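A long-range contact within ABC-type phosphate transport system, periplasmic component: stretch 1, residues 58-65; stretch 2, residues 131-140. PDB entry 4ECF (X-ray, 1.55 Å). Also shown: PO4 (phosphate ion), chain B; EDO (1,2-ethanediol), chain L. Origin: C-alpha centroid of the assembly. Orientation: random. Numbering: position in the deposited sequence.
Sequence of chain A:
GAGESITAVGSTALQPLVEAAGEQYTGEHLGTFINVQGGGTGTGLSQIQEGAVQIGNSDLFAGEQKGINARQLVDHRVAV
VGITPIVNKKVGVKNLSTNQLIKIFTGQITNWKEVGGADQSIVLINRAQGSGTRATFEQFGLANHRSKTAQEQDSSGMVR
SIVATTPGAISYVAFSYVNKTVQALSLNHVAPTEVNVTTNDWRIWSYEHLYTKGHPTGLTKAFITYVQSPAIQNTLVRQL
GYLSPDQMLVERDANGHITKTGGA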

# COMPACT_ATOMS: atom_id res chain seq x y z
N SER A 58 -3.15 5.71 -6.14
CA SER A 58 -1.94 4.99 -6.49
C SER A 58 -0.91 4.99 -5.35
O SER A 58 -0.68 6.02 -4.71
CB SER A 58 -1.30 5.63 -7.71
OG SER A 58 -0.07 5.03 -8.10
N ASP A 59 -0.25 3.85 -5.16
CA ASP A 59 0.93 3.75 -4.27
C ASP A 59 2.23 4.06 -4.96
O ASP A 59 3.29 4.06 -4.31
CB ASP A 59 1.07 2.32 -3.67
CG ASP A 59 -0.22 1.74 -3.21
OD1 ASP A 59 -0.99 2.43 -2.54
OD2 ASP A 59 -0.43 0.53 -3.46
N LEU A 60 2.18 4.30 -6.26
CA LEU A 60 3.37 4.51 -7.08
C LEU A 60 3.33 5.87 -7.80
O LEU A 60 2.24 6.41 -8.10
CB LEU A 60 3.52 3.40 -8.13
CG LEU A 60 3.53 1.97 -7.60
CD1 LEU A 60 3.61 0.97 -8.78
CD2 LEU A 60 4.67 1.74 -6.57
N PHE A 61 4.49 6.40 -8.14
CA PHE A 61 4.53 7.50 -9.11
C PHE A 61 4.02 7.00 -10.47
O PHE A 61 4.30 5.83 -10.84
CB PHE A 61 5.94 8.09 -9.21
CG PHE A 61 6.32 8.91 -8.00
CD1 PHE A 61 6.81 8.30 -6.85
CD2 PHE A 61 6.21 10.27 -8.01
CE1 PHE A 61 7.18 9.04 -5.75
CE2 PHE A 61 6.56 11.03 -6.90
CZ PHE A 61 7.07 10.41 -5.78
N ALA A 62 3.32 7.86 -11.21
CA ALA A 62 2.67 7.44 -12.45
C ALA A 62 3.66 6.85 -13.45
O ALA A 62 3.37 5.80 -14.09
CB ALA A 62 1.89 8.58 -13.08
N GLY A 63 4.84 7.46 -13.52
CA GLY A 63 5.93 6.99 -14.40
C GLY A 63 6.51 5.61 -14.14
O GLY A 63 7.23 5.08 -15.00
N GLU A 64 6.23 5.02 -12.97
CA GLU A 64 6.65 3.66 -12.62
C GLU A 64 5.91 2.55 -13.37
O GLU A 64 6.36 1.42 -13.37
CB GLU A 64 6.53 3.44 -11.10
CG GLU A 64 7.42 4.38 -10.29
CD GLU A 64 7.39 4.06 -8.81
OE1 GLU A 64 7.73 2.91 -8.47
OE2 GLU A 64 6.98 4.92 -8.00
N GLN A 65 4.76 2.88 -13.97
CA GLN A 65 3.91 1.89 -14.62
C GLN A 65 4.06 2.02 -16.13
O GLN A 65 3.81 3.08 -16.71
CB GLN A 65 2.44 2.08 -14.23
CG GLN A 65 1.49 1.08 -14.90
CD GLN A 65 0.14 1.04 -14.23
OE1 GLN A 65 0.06 1.03 -12.99
NE2 GLN A 65 -0.95 1.00 -15.04
P PO4 B . -2.47 -1.96 -4.26
O1 PO4 B . -1.50 -3.05 -3.83
O2 PO4 B . -2.06 -1.27 -5.51
O3 PO4 B . -3.89 -2.45 -4.33
O4 PO4 B . -2.51 -0.85 -3.10
C1 EDO L . 15.93 -5.26 0.61
O1 EDO L . 15.35 -4.67 -0.59
C2 EDO L . 17.28 -4.63 0.94
O2 EDO L . 18.39 -5.51 0.68
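Stretch 2 131-140: SGTRATFEQF

The amino end of a helix is a natural seat for an anion, because its first backbone amides have no carbonyl of a preceding turn to bond to, and the phosphate-binding protein of this ABC-type transport system illustrates how a loop far away in sequence can pack against such a seat. Stretch 2 begins with S131 at the N-cap and is helical from G132 to F140; D59 and L60 lie in loop and E64 in a short 3-10 segment, and the contacts advance in the same order along both stretches. S131 turns its CA-to-CB bond away from the loop; its OG accepts from R134 N at 3.0 Å and donates to O1 of the phosphate ion at 2.6 Å.

At G132 the backbones come closest, with 5.1 Å between G132 CA and D59 CA. D59 OD2 lies 3.5 Å from G132 CA, in space that a CB on this residue would enter, so the absence of a side chain permits the approach. L60 CD2 is 4.0 Å from G132 O. G132 N donates to phosphate O2 at 2.8 Å. T133 follows, its N (3.0 Å) and OG1 (2.7 Å) both donating to phosphate O1. D59 OD2 stands 3.5 Å from T133 N, but the angle is poor, and no direct hydrogen bond joins the two stretches; D59 OD2 lies 2.5 Å from phosphate O4.

R134 is out of reach of stretch 1 and forms a salt bridge one turn along the helix, its NE 3.1 Å from E138 OE2. A135 returns toward the loop, its CB 4.0 Å from L60 CD1. T136 continues this surface: L60 CD2 is 3.8 Å from T136 OG1, a hydroxyl already donated to G132 O at 2.9 Å. L60 thus packs along the first turn and into the next. One turn beyond A135, Q139 meets E64 through water, which donates to Q139 OE1 at 2.7 Å and to E64 OE1 at 2.6 Å, bridging two acceptors.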

# COMPACT_ATOMS: atom_id res chain seq x y z
N SER A 131 -0.23 -4.34 -8.83
CA SER A 131 -0.39 -3.98 -7.42
C SER A 131 0.78 -3.11 -6.98
O SER A 131 1.95 -3.45 -7.21
CB SER A 131 -0.37 -5.22 -6.54
OG SER A 131 -0.17 -4.89 -5.17
N GLY A 132 0.48 -1.98 -6.35
CA GLY A 132 1.52 -1.10 -5.89
C GLY A 132 2.19 -1.64 -4.65
O GLY A 132 3.41 -1.43 -4.43
N THR A 133 1.43 -2.40 -3.87
CA THR A 133 1.99 -3.13 -2.70
C THR A 133 3.05 -4.12 -3.17
O THR A 133 4.18 -4.18 -2.62
CB THR A 133 0.91 -3.86 -1.91
OG1 THR A 133 -0.14 -2.92 -1.54
CG2 THR A 133 1.54 -4.40 -0.62
N ARG A 134 2.71 -4.90 -4.18
CA ARG A 134 3.64 -5.85 -4.71
C ARG A 134 4.92 -5.18 -5.26
O ARG A 134 6.02 -5.61 -4.96
CB ARG A 134 3.02 -6.76 -5.76
CG ARG A 134 4.03 -7.71 -6.40
CD ARG A 134 3.34 -8.72 -7.28
NE ARG A 134 4.34 -9.58 -7.90
CZ ARG A 134 4.04 -10.69 -8.55
NH1 ARG A 134 2.80 -11.08 -8.63
NH2 ARG A 134 5.01 -11.43 -9.09
N ALA A 135 4.78 -4.10 -6.05
CA ALA A 135 5.94 -3.40 -6.59
C ALA A 135 6.86 -2.89 -5.49
O ALA A 135 8.07 -3.01 -5.56
CB ALA A 135 5.50 -2.28 -7.52
N THR A 136 6.25 -2.33 -4.45
CA THR A 136 7.01 -1.73 -3.34
C THR A 136 7.72 -2.81 -2.56
O THR A 136 8.89 -2.68 -2.19
CB THR A 136 6.08 -0.87 -2.44
OG1 THR A 136 5.51 0.17 -3.24
CG2 THR A 136 6.90 -0.22 -1.35
N PHE A 137 7.03 -3.94 -2.39
CA PHE A 137 7.55 -5.05 -1.61
C PHE A 137 8.75 -5.69 -2.35
O PHE A 137 9.82 -5.93 -1.75
CB PHE A 137 6.45 -6.08 -1.32
CG PHE A 137 6.92 -7.24 -0.47
CD1 PHE A 137 7.16 -7.07 0.88
CD2 PHE A 137 7.11 -8.52 -1.03
CE1 PHE A 137 7.56 -8.14 1.68
CE2 PHE A 137 7.54 -9.58 -0.23
CZ PHE A 137 7.75 -9.39 1.12
N GLU A 138 8.60 -5.87 -3.65
CA GLU A 138 9.72 -6.46 -4.45
C GLU A 138 10.95 -5.55 -4.44
O GLU A 138 12.08 -6.02 -4.25
CB GLU A 138 9.24 -6.84 -5.87
CG GLU A 138 8.19 -7.98 -5.81
CD GLU A 138 7.83 -8.70 -7.12
OE1 GLU A 138 8.02 -8.11 -8.19
OE2 GLU A 138 7.31 -9.84 -7.06
N GLN A 139 10.73 -4.23 -4.61
CA GLN A 139 11.83 -3.31 -4.68
C GLN A 139 12.53 -3.14 -3.31
O GLN A 139 13.75 -3.20 -3.23
CB GLN A 139 11.37 -1.97 -5.23
CG GLN A 139 12.47 -0.93 -5.25
CD GLN A 139 12.13 0.27 -6.13
OE1 GLN A 139 10.96 0.47 -6.53
NE2 GLN A 139 13.15 1.08 -6.46
N PHE A 140 11.76 -2.88 -2.24
CA PHE A 140 12.34 -2.49 -0.97
C PHE A 140 12.41 -3.57 0.10
O PHE A 140 13.14 -3.43 1.09
CB PHE A 140 11.60 -1.23 -0.45
CG PHE A 140 11.72 -0.05 -1.38
CD1 PHE A 140 12.91 0.63 -1.48
CD2 PHE A 140 10.65 0.36 -2.15
CE1 PHE A 140 13.05 1.68 -2.36
CE2 PHE A 140 10.77 1.41 -3.05
CZ PHE A 140 11.98 2.07 -3.14
O HOH W 1 8.90 2.17 -6.27